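Local structure of acid phosphatase (Mycobacterium tuberculosis, 2A6P) at residues Leu15-Glu20 with Met176-Ile181; Arg28-Thr33 with Arg67-Asp72; Gln44-Gly49 with Ala74-Leu79; Pro60-Ser65 with Leu148-Gly153. The protein hydrolyses phosphate monoesters with broad specificity, sugar phosphates among them, and can serve as a fructose-1,6-bisphosphatase in gluconeogenesis. One frame throughout, in Å; residues are numbered along the deposited sequence.

In the fold
The four contacts all belong to one histidine phosphatase domain. Interactions 1 and 4 lie in its central mixed sheet, where strands 13-17 and 147-151 are neighbours, with their centres about 10 Å apart. Interaction 1 joins the first strand to an antiparallel one late in the chain, so the loop it closes encloses the other three. Interactions 2 and 3 share helix 68-76, using its start and its end, with centres about 16 Å apart. Along the chain, interactions 2, 3 and 4 interleave. His18 of interaction 1 and His152 of interaction 4 meet beside Arg69 of interaction 2, so three of the contacts converge on the active site, while interaction 3 packs helices beside the sheet.

Interaction 1 (Leu15-Glu20 with Met176-Ile181); sequences LLRHGE and MPTASI. With SO4 (sulfate ion), chain C.
Arg17, at the end of strand 13-17, reaches across Pro177 and Thr178 to Met176. Its CG is anti to the backbone N (chi1 178°), and the chain runs extended from there to NE. CB and CG lie against Pro177 O, and CD comes within 3.2 Å of both Pro177 O and Met176 O. Farther out, Thr178 CG2 sits over the centre of one guanidinium face, 3.6 Å above the plane. At the tip, NH1 donates to Met176 O at 2.8 Å; the bond lies in the carbonyl plane on a lone pair, though bent at the hydrogen (133°). NH2 approaches O1 of the bound sulfate, but its position is less certain.

Backbone bonds join the strand from which this arm leaves to the turn it crosses. Arg17 N donates to Ser180 O at 3.1 Å in an almost straight bond. Beyond the strand, Ala179 N bonds to His18 O from above the carbonyl plane, where the type II turn from Pro177 to Ser180 folds against the chain. Leu16 and Ile181, a non-hydrogen-bonded antiparallel pair, lie on the same face of the sheet, with Leu16 CD1 on Ile181 CG1 at 3.7 Å.

His18, the inferred phosphohistidine residue, is fixed at one ring nitrogen: ND1 donates to Gly19 O at 2.6 Å, within the ring plane and on a carbonyl lone pair. NE2, the other ring nitrogen, makes a weak bond to sulfate O3. The ring of His152 meets the His18 ring at a steep angle. With ND1 committed as a donor, NE2 is the nitrogen turned toward the anion, consistent with phosphorylation at that atom, the tele position.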
loop_
_atom_site.group_PDB
_atom_site.type_symbol
_atom_site.label_atom_id
_atom_site.label_comp_id
_atom_site.label_asym_id
_atom_site.label_seq_id
_atom_site.Cartn_x
_atom_site.Cartn_y
_atom_site.Cartn_z
ATOM N N LEU A 15 7.079 -8.952 1.881
ATOM C CA LEU A 15 6.402 -10.059 1.222
ATOM C C LEU A 15 6.650 -9.940 -0.267
ATOM O O LEU A 15 6.563 -8.853 -0.827
ATOM C CB LEU A 15 4.896 -10.032 1.488
ATOM C CG LEU A 15 4.495 -10.137 2.958
ATOM C CD1 LEU A 15 4.505 -8.753 3.609
ATOM C CD2 LEU A 15 3.120 -10.744 3.035
ATOM N N LEU A 16 6.966 -11.061 -0.904
ATOM C CA LEU A 16 7.220 -11.080 -2.342
ATOM C C LEU A 16 6.329 -12.116 -3.022
ATOM O O LEU A 16 6.367 -13.304 -2.657
ATOM C CB LEU A 16 8.687 -11.434 -2.620
ATOM C CG LEU A 16 9.018 -11.717 -4.099
ATOM C CD1 LEU A 16 8.828 -10.438 -4.919
ATOM C CD2 LEU A 16 10.445 -12.243 -4.257
ATOM N N ARG A 17 5.527 -11.679 -3.993
ATOM C CA ARG A 17 4.675 -12.617 -4.723
ATOM C C ARG A 17 5.536 -13.230 -5.830
ATOM O O ARG A 17 6.394 -12.556 -6.394
ATOM C CB ARG A 17 3.468 -11.912 -5.370
ATOM C CG ARG A 17 2.583 -12.883 -6.178
ATOM C CD ARG A 17 1.380 -12.202 -6.807
ATOM N NE ARG A 17 0.530 -13.149 -7.538
ATOM C CZ ARG A 17 -0.449 -12.787 -8.367
ATOM N NH1 ARG A 17 -0.705 -11.503 -8.571
ATOM N NH2 ARG A 17 -1.155 -13.701 -9.014
ATOM N N HIS A 18 5.313 -14.502 -6.140
ATOM C CA HIS A 18 6.075 -15.153 -7.194
ATOM C C HIS A 18 5.761 -14.525 -8.564
ATOM O O HIS A 18 4.776 -13.796 -8.728
ATOM C CB HIS A 18 5.747 -16.644 -7.223
ATOM C CG HIS A 18 4.316 -16.944 -7.526
ATOM N ND1 HIS A 18 3.768 -16.765 -8.778
ATOM C CD2 HIS A 18 3.317 -17.410 -6.741
ATOM C CE1 HIS A 18 2.492 -17.110 -8.750
ATOM N NE2 HIS A 18 2.194 -17.506 -7.525
ATOM N N GLY A 19 6.602 -14.827 -9.546
ATOM C CA GLY A 19 6.417 -14.292 -10.877
ATOM C C GLY A 19 5.219 -14.878 -11.593
ATOM O O GLY A 19 4.509 -15.756 -11.071
ATOM N N GLU A 20 5.012 -14.374 -12.807
ATOM C CA GLU A 20 3.922 -14.770 -13.692
ATOM C C GLU A 20 3.968 -16.232 -14.173
ATOM O O GLU A 20 5.043 -16.809 -14.354
ATOM C CB GLU A 20 3.928 -13.825 -14.902
ATOM C CG GLU A 20 3.089 -14.273 -16.082
ATOM C CD GLU A 20 3.352 -13.435 -17.332
ATOM O OE1 GLU A 20 2.976 -12.234 -17.350
ATOM O OE2 GLU A 20 3.950 -13.978 -18.293
ATOM N N MET A 176 -1.735 -6.984 -5.177
ATOM C CA MET A 176 -0.508 -7.745 -4.985
ATOM C C MET A 176 -0.232 -8.430 -6.310
ATOM O O MET A 176 -0.520 -9.617 -6.467
ATOM C CB MET A 176 -0.691 -8.812 -3.898
ATOM C CG MET A 176 0.611 -9.441 -3.360
ATOM S SD MET A 176 1.509 -8.429 -2.099
ATOM C CE MET A 176 3.185 -9.021 -2.333
ATOM N N PRO A 177 0.308 -7.685 -7.295
ATOM C CA PRO A 177 0.604 -8.282 -8.609
ATOM C C PRO A 177 1.802 -9.226 -8.575
ATOM O O PRO A 177 2.541 -9.270 -7.586
ATOM C CB PRO A 177 0.816 -7.059 -9.519
ATOM C CG PRO A 177 1.316 -5.997 -8.567
ATOM C CD PRO A 177 0.482 -6.218 -7.313
ATOM N N THR A 178 1.981 -9.989 -9.652
ATOM C CA THR A 178 3.076 -10.954 -9.733
ATOM C C THR A 178 4.429 -10.276 -9.628
ATOM O O THR A 178 4.684 -9.263 -10.270
ATOM C CB THR A 178 3.041 -11.742 -11.052
ATOM O OG1 THR A 178 3.169 -10.834 -12.149
ATOM C CG2 THR A 178 1.738 -12.513 -11.182
ATOM N N ALA A 179 5.301 -10.858 -8.817
ATOM C CA ALA A 179 6.645 -10.330 -8.602
ATOM C C ALA A 179 6.640 -8.968 -7.928
ATOM O O ALA A 179 7.583 -8.195 -8.090
ATOM C CB ALA A 179 7.405 -10.253 -9.930
ATOM N N SER A 180 5.585 -8.668 -7.174
ATOM C CA SER A 180 5.505 -7.391 -6.466
ATOM C C SER A 180 5.877 -7.562 -4.985
ATOM O O SER A 180 5.763 -8.656 -4.415
ATOM C CB SER A 180 4.100 -6.804 -6.586
ATOM O OG SER A 180 3.156 -7.564 -5.854
ATOM N N ILE A 181 6.312 -6.468 -4.374
ATOM C CA ILE A 181 6.730 -6.448 -2.978
ATOM C C ILE A 181 5.870 -5.520 -2.105
ATOM O O ILE A 181 5.533 -4.404 -2.504
ATOM C CB ILE A 181 8.221 -5.991 -2.867
ATOM C CG1 ILE A 181 9.132 -6.967 -3.630
ATOM C CG2 ILE A 181 8.641 -5.866 -1.399
ATOM C CD1 ILE A 181 10.570 -6.479 -3.753
HETATM S S SO4 C . -1.067 -17.623 -9.703
HETATM O O1 SO4 C . -0.652 -16.215 -10.003
HETATM O O2 SO4 C . -0.318 -18.538 -10.712
HETATM O O3 SO4 C . -0.589 -17.979 -8.423
HETATM O O4 SO4 C . -2.448 -17.680 -10.097
#

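Interaction 2 (Arg28-Thr33 with Arg67-Asp72); sequences RHTGGT and RRRTLD. With SO4 (sulfate ion), chain C.
Arg69 bridges to two carbonyls of the 28-33 loop. Its NH2 donates to Gly31 O at 3.0 Å, close to the guanidinium plane, and NH1 donates to Thr33 O at 2.8 Å, with that oxygen tilted 25° from the plane. One guanidinium face carries Thr30 CG2, displaced toward the rim, and Arg67 CG lies against the opposite face, so the flat group is clamped from both sides as well as bonded at its edge.

A water extends this shell: it donates to Gly31 O at 3.1 Å and accepts from Arg67 NH1. Thr30 turns its other branch elsewhere, OG1 donating to sulfate O4 at 3.2 Å. Arg69 NE, 3.6 Å from sulfate O3, adds positive charge that would favour an anion here.

Further out, Glu34 holds Arg67 NE in a salt bridge, and Glu97 takes the hydroxyl of Thr33 and the backbone N of Gly31, steadying the loop that offers its carbonyls. Arg67 is the N-cap residue of helix 68-76, which follows strand 61-64. The contact thus ties the start of that helix to the loop between strand 13-17 and helix 39-53, with Arg69 lying beside His18 and His152.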
loop_
_atom_site.group_PDB
_atom_site.type_symbol
_atom_site.label_atom_id
_atom_site.label_comp_id
_atom_site.label_asym_id
_atom_site.label_seq_id
_atom_site.Cartn_x
_atom_site.Cartn_y
_atom_site.Cartn_z
ATOM N N ARG A 28 -6.667 -17.089 -13.670
ATOM C CA ARG A 28 -7.094 -18.362 -13.094
ATOM C C ARG A 28 -6.566 -18.498 -11.669
ATOM O O ARG A 28 -5.447 -18.093 -11.376
ATOM C CB ARG A 28 -6.581 -19.524 -13.950
ATOM C CG ARG A 28 -7.023 -19.460 -15.408
ATOM C CD ARG A 28 -6.485 -20.630 -16.233
ATOM N NE ARG A 28 -7.100 -21.907 -15.871
ATOM C CZ ARG A 28 -6.819 -23.068 -16.465
ATOM N NH1 ARG A 28 -5.928 -23.102 -17.451
ATOM N NH2 ARG A 28 -7.426 -24.193 -16.078
ATOM N N HIS A 29 -7.384 -19.044 -10.778
ATOM C CA HIS A 29 -6.984 -19.232 -9.389
ATOM C C HIS A 29 -6.143 -20.499 -9.267
ATOM O O HIS A 29 -6.609 -21.590 -9.590
ATOM C CB HIS A 29 -8.216 -19.325 -8.482
ATOM C CG HIS A 29 -8.923 -18.014 -8.286
ATOM N ND1 HIS A 29 -9.649 -17.397 -9.284
ATOM C CD2 HIS A 29 -8.974 -17.182 -7.218
ATOM C CE1 HIS A 29 -10.114 -16.243 -8.840
ATOM N NE2 HIS A 29 -9.719 -16.088 -7.590
ATOM N N THR A 30 -4.903 -20.336 -8.803
ATOM C CA THR A 30 -3.970 -21.455 -8.638
ATOM C C THR A 30 -3.615 -21.656 -7.164
ATOM O O THR A 30 -3.061 -20.767 -6.522
ATOM C CB THR A 30 -2.656 -21.210 -9.424
ATOM O OG1 THR A 30 -2.967 -20.795 -10.761
ATOM C CG2 THR A 30 -1.818 -22.481 -9.479
ATOM N N GLY A 31 -3.952 -22.829 -6.640
ATOM C CA GLY A 31 -3.679 -23.147 -5.251
ATOM C C GLY A 31 -2.607 -24.214 -5.183
ATOM O O GLY A 31 -1.422 -23.913 -5.331
ATOM N N GLY A 32 -3.012 -25.462 -4.973
ATOM C CA GLY A 32 -2.046 -26.542 -4.914
ATOM C C GLY A 32 -1.454 -26.942 -6.258
ATOM O O GLY A 32 -0.397 -27.573 -6.299
ATOM N N THR A 33 -2.119 -26.583 -7.356
ATOM C CA THR A 33 -1.624 -26.931 -8.686
ATOM C C THR A 33 -0.206 -26.398 -8.931
ATOM O O THR A 33 0.081 -25.227 -8.707
ATOM C CB THR A 33 -2.558 -26.383 -9.787
ATOM O OG1 THR A 33 -3.882 -26.881 -9.576
ATOM C CG2 THR A 33 -2.086 -26.825 -11.163
ATOM N N ARG A 67 5.351 -24.404 -3.152
ATOM C CA ARG A 67 5.108 -24.498 -4.592
ATOM C C ARG A 67 6.400 -24.251 -5.346
ATOM O O ARG A 67 7.263 -23.502 -4.885
ATOM C CB ARG A 67 4.048 -23.482 -5.031
ATOM C CG ARG A 67 2.669 -23.662 -4.380
ATOM C CD ARG A 67 1.993 -24.975 -4.792
ATOM N NE ARG A 67 2.517 -26.128 -4.069
ATOM C CZ ARG A 67 2.309 -26.363 -2.775
ATOM N NH1 ARG A 67 1.577 -25.531 -2.039
ATOM N NH2 ARG A 67 2.846 -27.436 -2.205
ATOM N N ARG A 68 6.532 -24.881 -6.508
ATOM C CA ARG A 68 7.733 -24.717 -7.306
ATOM C C ARG A 68 7.870 -23.295 -7.862
ATOM O O ARG A 68 8.983 -22.768 -7.966
ATOM C CB ARG A 68 7.758 -25.722 -8.459
ATOM C CG ARG A 68 9.118 -25.757 -9.163
ATOM C CD ARG A 68 10.234 -26.116 -8.162
ATOM N NE ARG A 68 11.442 -25.308 -8.343
ATOM C CZ ARG A 68 12.533 -25.407 -7.584
ATOM N NH1 ARG A 68 12.577 -26.284 -6.585
ATOM N NH2 ARG A 68 13.581 -24.623 -7.821
ATOM N N ARG A 69 6.750 -22.669 -8.221
ATOM C CA ARG A 69 6.814 -21.312 -8.757
ATOM C C ARG A 69 7.374 -20.312 -7.737
ATOM O O ARG A 69 7.972 -19.307 -8.124
ATOM C CB ARG A 69 5.428 -20.853 -9.255
ATOM C CG ARG A 69 4.291 -20.917 -8.228
ATOM C CD ARG A 69 2.970 -20.561 -8.904
ATOM N NE ARG A 69 1.793 -20.712 -8.045
ATOM C CZ ARG A 69 1.218 -21.871 -7.733
ATOM N NH1 ARG A 69 1.723 -23.004 -8.198
ATOM N NH2 ARG A 69 0.110 -21.892 -6.991
ATOM N N THR A 70 7.167 -20.571 -6.444
ATOM C CA THR A 70 7.689 -19.684 -5.405
ATOM C C THR A 70 9.139 -20.053 -5.080
ATOM O O THR A 70 9.974 -19.173 -4.857
ATOM C CB THR A 70 6.837 -19.725 -4.094
ATOM O OG1 THR A 70 6.444 -21.072 -3.804
ATOM C CG2 THR A 70 5.592 -18.834 -4.228
ATOM N N LEU A 71 9.446 -21.349 -5.062
ATOM C CA LEU A 71 10.817 -21.769 -4.790
ATOM C C LEU A 71 11.696 -21.236 -5.917
ATOM O O LEU A 71 12.787 -20.709 -5.689
ATOM C CB LEU A 71 10.911 -23.299 -4.731
ATOM C CG LEU A 71 10.320 -23.953 -3.476
ATOM C CD1 LEU A 71 10.280 -25.461 -3.653
ATOM C CD2 LEU A 71 11.166 -23.575 -2.251
ATOM N N ASP A 72 11.194 -21.375 -7.138
ATOM C CA ASP A 72 11.898 -20.915 -8.330
ATOM C C ASP A 72 12.174 -19.423 -8.239
ATOM O O ASP A 72 13.289 -18.966 -8.517
ATOM C CB ASP A 72 11.059 -21.184 -9.578
ATOM C CG ASP A 72 11.807 -21.979 -10.619
ATOM O OD1 ASP A 72 12.968 -21.622 -10.916
ATOM O OD2 ASP A 72 11.227 -22.955 -11.143
HETATM S S SO4 C . -1.067 -17.623 -9.703
HETATM O O1 SO4 C . -0.652 -16.215 -10.003
HETATM O O2 SO4 C . -0.318 -18.538 -10.712
HETATM O O3 SO4 C . -0.589 -17.979 -8.423
HETATM O O4 SO4 C . -2.448 -17.680 -10.097
HETATM O O HOH W 1 -0.220 -22.975 -2.580
#

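Interaction 3 (Gln44-Gly49 with Ala74-Leu79); sequences QAELAG and AKLAGL
Ala45 and Leu76 make the apolar part of this contact, their CB atoms 3.7 Å apart. Leu76 CD1 also leans toward the Ala45 methyl, at 4.2 Å, so the small side chain meets both the root and one tip of the larger one. Glu46 adds the aliphatic part of its chain: CG lies 4.2 Å from Leu76 CB, and the two side chains cross obliquely. The torsion that sets CG anti to the carbonyl carbon (chi1 -73°) brings this methylene beside Leu76.

The second kind of contact is between CA-H groups and backbone carbonyls. Gly49 CA approaches Ala77 O at 3.2 Å, with an angle of 147° at the hydrogen. In the reverse sense, Ala77 CA points at Ala45 O from 3.5 Å, a more bent arrangement. Ala77 CB touches both Ala45 O, at 3.6 Å, and Gly49 CA, at 3.8 Å. Glycine at position 49 lets the backbones approach to 3.9 Å between Gly49 CA and Ala77 CA; a CB there would run into Ala77 O.

Backbone bonds inside the second segment shape the surface being met. Gly78, with positive phi, ends the helix in a Schellman motif: Gly78 N bonds to Lys75 O and Leu79 N to Ala74 O. Leu79 then heads toward the sheet, where it packs on Leu148 of strand 147-151. The contact therefore seats the C-terminal end of helix 68-76 against the middle of helix 39-53, beside the central sheet.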
loop_
_atom_site.group_PDB
_atom_site.type_symbol
_atom_site.label_atom_id
_atom_site.label_comp_id
_atom_site.label_asym_id
_atom_site.label_seq_id
_atom_site.Cartn_x
_atom_site.Cartn_y
_atom_site.Cartn_z
ATOM N N GLN A 44 10.882 -11.530 -14.142
ATOM C CA GLN A 44 10.261 -10.763 -13.061
ATOM C C GLN A 44 10.974 -11.077 -11.752
ATOM O O GLN A 44 11.384 -10.171 -11.021
ATOM C CB GLN A 44 8.781 -11.125 -12.927
ATOM C CG GLN A 44 7.855 -10.359 -13.861
ATOM C CD GLN A 44 6.409 -10.811 -13.755
ATOM O OE1 GLN A 44 5.489 -10.115 -14.198
ATOM N NE2 GLN A 44 6.202 -11.983 -13.177
ATOM N N ALA A 45 11.115 -12.370 -11.471
ATOM C CA ALA A 45 11.780 -12.832 -10.264
ATOM C C ALA A 45 13.198 -12.275 -10.187
ATOM O O ALA A 45 13.645 -11.816 -9.133
ATOM C CB ALA A 45 11.820 -14.347 -10.250
ATOM N N GLU A 46 13.906 -12.335 -11.310
ATOM C CA GLU A 46 15.275 -11.843 -11.375
ATOM C C GLU A 46 15.338 -10.353 -11.026
ATOM O O GLU A 46 16.211 -9.928 -10.268
ATOM C CB GLU A 46 15.855 -12.106 -12.775
ATOM C CG GLU A 46 16.174 -13.582 -13.051
ATOM C CD GLU A 46 16.525 -13.863 -14.517
ATOM O OE1 GLU A 46 17.311 -13.092 -15.109
ATOM O OE2 GLU A 46 16.021 -14.863 -15.080
ATOM N N LEU A 47 14.409 -9.566 -11.565
ATOM C CA LEU A 47 14.368 -8.130 -11.295
ATOM C C LEU A 47 13.992 -7.822 -9.840
ATOM O O LEU A 47 14.503 -6.878 -9.240
ATOM C CB LEU A 47 13.387 -7.445 -12.255
ATOM C CG LEU A 47 13.831 -7.466 -13.725
ATOM C CD1 LEU A 47 12.717 -6.952 -14.628
ATOM C CD2 LEU A 47 15.088 -6.625 -13.884
ATOM N N ALA A 48 13.107 -8.627 -9.264
ATOM C CA ALA A 48 12.709 -8.423 -7.878
ATOM C C ALA A 48 13.908 -8.555 -6.927
ATOM O O ALA A 48 14.086 -7.727 -6.036
ATOM C CB ALA A 48 11.629 -9.423 -7.503
ATOM N N GLY A 49 14.719 -9.596 -7.119
ATOM C CA GLY A 49 15.882 -9.807 -6.272
ATOM C C GLY A 49 16.844 -8.646 -6.415
ATOM O O GLY A 49 17.575 -8.300 -5.491
ATOM N N ALA A 74 12.415 -17.486 -5.588
ATOM C CA ALA A 74 13.435 -17.213 -4.572
ATOM C C ALA A 74 14.839 -17.433 -5.123
ATOM O O ALA A 74 15.728 -16.609 -4.931
ATOM C CB ALA A 74 13.212 -18.095 -3.346
ATOM N N LYS A 75 15.035 -18.556 -5.803
ATOM C CA LYS A 75 16.331 -18.890 -6.394
ATOM C C LYS A 75 16.728 -17.841 -7.438
ATOM O O LYS A 75 17.852 -17.323 -7.421
ATOM C CB LYS A 75 16.264 -20.271 -7.056
ATOM C CG LYS A 75 17.581 -20.748 -7.645
ATOM C CD LYS A 75 17.414 -22.130 -8.246
ATOM C CE LYS A 75 18.728 -22.667 -8.784
ATOM N NZ LYS A 75 18.576 -24.056 -9.316
ATOM N N LEU A 76 15.801 -17.535 -8.345
ATOM C CA LEU A 76 16.042 -16.553 -9.393
ATOM C C LEU A 76 16.273 -15.165 -8.818
ATOM O O LEU A 76 16.995 -14.366 -9.395
ATOM C CB LEU A 76 14.864 -16.523 -10.363
ATOM C CG LEU A 76 14.708 -17.826 -11.146
ATOM C CD1 LEU A 76 13.417 -17.827 -11.942
ATOM C CD2 LEU A 76 15.899 -17.986 -12.053
ATOM N N ALA A 77 15.654 -14.880 -7.678
ATOM C CA ALA A 77 15.812 -13.583 -7.037
ATOM C C ALA A 77 17.158 -13.531 -6.327
ATOM O O ALA A 77 17.530 -12.505 -5.761
ATOM C CB ALA A 77 14.694 -13.366 -6.046
ATOM N N GLY A 78 17.876 -14.650 -6.348
ATOM C CA GLY A 78 19.179 -14.718 -5.705
ATOM C C GLY A 78 19.104 -14.815 -4.193
ATOM O O GLY A 78 20.022 -14.401 -3.485
ATOM N N LEU A 79 18.011 -15.372 -3.688
ATOM C CA LEU A 79 17.847 -15.507 -2.255
ATOM C C LEU A 79 18.185 -16.917 -1.785
ATOM O O LEU A 79 18.110 -17.880 -2.547
ATOM C CB LEU A 79 16.401 -15.199 -1.863
ATOM C CG LEU A 79 15.771 -13.865 -2.271
ATOM C CD1 LEU A 79 14.281 -13.886 -1.945
ATOM C CD2 LEU A 79 16.466 -12.727 -1.546
#

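Interaction 4 (Pro60-Ser65 with Leu148-Gly153); sequences PIVICS and LFVSHG
Leu148 O accepts from Ile63 N at 2.9 Å, nearly along the C=O axis, and Val62 CA adds a CA-H contact to the same oxygen. Ile63 O answers from the other strand, taking Val150 N at 2.9 Å and a CA-H contact from Phe149. With Leu148 N on Ile61 O before them and Ser65 N on Val150 O after them, these bonds zip strands 61-64 and 147-151 together in parallel, their axes 19° apart.

On one face of the sheet lie Val62, Cys64, Leu148 and Val150. Val62 CG2 and Leu148 CD2 are 4.1 Å apart, the two side chains lying side by side and pointing the same way. The other methyl, Val62 CG1, crosses toward Val150 CG2 at 4.0 Å. Cys64 SG, anti to its backbone N (chi1 -171°), rests 3.9 Å from Val150 CB. Thr70 and Leu71 of helix 68-76 touch that sulfur-bearing side chain from the face that carries Cys64.

The opposite face carries Ile63 and Phe149. Ile63 CB meets the ring near CD1, at 3.9 Å, approaching it obliquely, while Ala134 and Ala138 of helix 124-141 lie against the same phenylalanine.

Past the paired residues the second strand leads to His152, the N-cap of helix 153-163 and, by similarity, the transition-state stabiliser. Its ring lies close to Glu90, the proton donor/acceptor by similarity. Here the parallel strands of the mixed sheet, with helices packed on them, carry His18 and His152 just past their C-terminal ends, as in other members of the histidine phosphatase superfamily.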
loop_
_atom_site.group_PDB
_atom_site.type_symbol
_atom_site.label_atom_id
_atom_site.label_comp_id
_atom_site.label_asym_id
_atom_site.label_seq_id
_atom_site.Cartn_x
_atom_site.Cartn_y
_atom_site.Cartn_z
ATOM N N PRO A 60 18.297 -10.878 6.813
ATOM C CA PRO A 60 16.966 -11.429 6.531
ATOM C C PRO A 60 16.775 -12.941 6.647
ATOM O O PRO A 60 17.594 -13.724 6.148
ATOM C CB PRO A 60 16.700 -10.983 5.091
ATOM C CG PRO A 60 17.638 -9.868 4.871
ATOM C CD PRO A 60 18.858 -10.269 5.595
ATOM N N ILE A 61 15.691 -13.352 7.301
ATOM C CA ILE A 61 15.373 -14.770 7.377
ATOM C C ILE A 61 14.286 -14.928 6.310
ATOM O O ILE A 61 13.252 -14.253 6.358
ATOM C CB ILE A 61 14.834 -15.203 8.764
ATOM C CG1 ILE A 61 14.441 -16.688 8.711
ATOM C CG2 ILE A 61 13.674 -14.330 9.175
ATOM C CD1 ILE A 61 13.909 -17.245 10.029
ATOM N N VAL A 62 14.544 -15.793 5.333
ATOM C CA VAL A 62 13.610 -16.020 4.228
ATOM C C VAL A 62 12.779 -17.294 4.361
ATOM O O VAL A 62 13.321 -18.407 4.421
ATOM C CB VAL A 62 14.368 -16.067 2.879
ATOM C CG1 VAL A 62 13.387 -16.250 1.736
ATOM C CG2 VAL A 62 15.198 -14.782 2.693
ATOM N N ILE A 63 11.461 -17.110 4.411
ATOM C CA ILE A 63 10.500 -18.199 4.521
ATOM C C ILE A 63 9.794 -18.271 3.168
ATOM O O ILE A 63 9.338 -17.245 2.647
ATOM C CB ILE A 63 9.476 -17.924 5.647
ATOM C CG1 ILE A 63 10.189 -17.835 7.003
ATOM C CG2 ILE A 63 8.473 -19.068 5.733
ATOM C CD1 ILE A 63 11.086 -16.640 7.161
ATOM N N CYS A 64 9.686 -19.472 2.607
ATOM C CA CYS A 64 9.101 -19.640 1.276
ATOM C C CYS A 64 7.980 -20.680 1.169
ATOM O O CYS A 64 7.983 -21.677 1.879
ATOM C CB CYS A 64 10.232 -20.005 0.289
ATOM S SG CYS A 64 9.832 -20.024 -1.493
ATOM N N SER A 65 7.028 -20.435 0.270
ATOM C CA SER A 65 5.928 -21.367 0.041
ATOM C C SER A 65 6.502 -22.597 -0.694
ATOM O O SER A 65 7.430 -22.479 -1.517
ATOM C CB SER A 65 4.847 -20.711 -0.811
ATOM O OG SER A 65 3.952 -21.690 -1.308
ATOM N N LEU A 148 11.410 -11.998 5.412
ATOM C CA LEU A 148 10.930 -11.998 4.031
ATOM C C LEU A 148 10.107 -13.243 3.684
ATOM O O LEU A 148 10.599 -14.372 3.763
ATOM C CB LEU A 148 12.108 -11.878 3.050
ATOM C CG LEU A 148 11.778 -12.060 1.556
ATOM C CD1 LEU A 148 10.762 -11.035 1.113
ATOM C CD2 LEU A 148 13.038 -11.926 0.728
ATOM N N PHE A 149 8.851 -13.027 3.308
ATOM C CA PHE A 149 7.975 -14.123 2.922
ATOM C C PHE A 149 7.900 -14.157 1.410
ATOM O O PHE A 149 7.596 -13.133 0.786
ATOM C CB PHE A 149 6.534 -13.914 3.425
ATOM C CG PHE A 149 6.332 -14.108 4.910
ATOM C CD1 PHE A 149 7.316 -14.679 5.716
ATOM C CD2 PHE A 149 5.111 -13.763 5.492
ATOM C CE1 PHE A 149 7.083 -14.906 7.089
ATOM C CE2 PHE A 149 4.867 -13.984 6.853
ATOM C CZ PHE A 149 5.857 -14.558 7.655
ATOM N N VAL A 150 8.175 -15.313 0.810
ATOM C CA VAL A 150 8.035 -15.454 -0.643
ATOM C C VAL A 150 6.771 -16.312 -0.714
ATOM O O VAL A 150 6.800 -17.496 -0.372
ATOM C CB VAL A 150 9.219 -16.186 -1.257
ATOM C CG1 VAL A 150 9.011 -16.347 -2.780
ATOM C CG2 VAL A 150 10.500 -15.419 -0.939
ATOM N N SER A 151 5.665 -15.706 -1.142
ATOM C CA SER A 151 4.379 -16.394 -1.138
ATOM C C SER A 151 3.472 -16.108 -2.347
ATOM O O SER A 151 3.963 -15.910 -3.461
ATOM C CB SER A 151 3.680 -16.043 0.195
ATOM O OG SER A 151 2.405 -16.638 0.353
ATOM N N HIS A 152 2.155 -16.096 -2.120
ATOM C CA HIS A 152 1.185 -15.862 -3.190
ATOM C C HIS A 152 0.303 -14.615 -3.036
ATOM O O HIS A 152 0.300 -13.965 -1.990
ATOM C CB HIS A 152 0.303 -17.104 -3.360
ATOM C CG HIS A 152 1.080 -18.361 -3.596
ATOM N ND1 HIS A 152 1.726 -19.035 -2.581
ATOM C CD2 HIS A 152 1.342 -19.050 -4.731
ATOM C CE1 HIS A 152 2.350 -20.088 -3.080
ATOM N NE2 HIS A 152 2.134 -20.119 -4.383
ATOM N N GLY A 153 -0.454 -14.309 -4.091
ATOM C CA GLY A 153 -1.303 -13.129 -4.113
ATOM C C GLY A 153 -2.264 -12.960 -2.961
ATOM O O GLY A 153 -2.141 -12.013 -2.163
#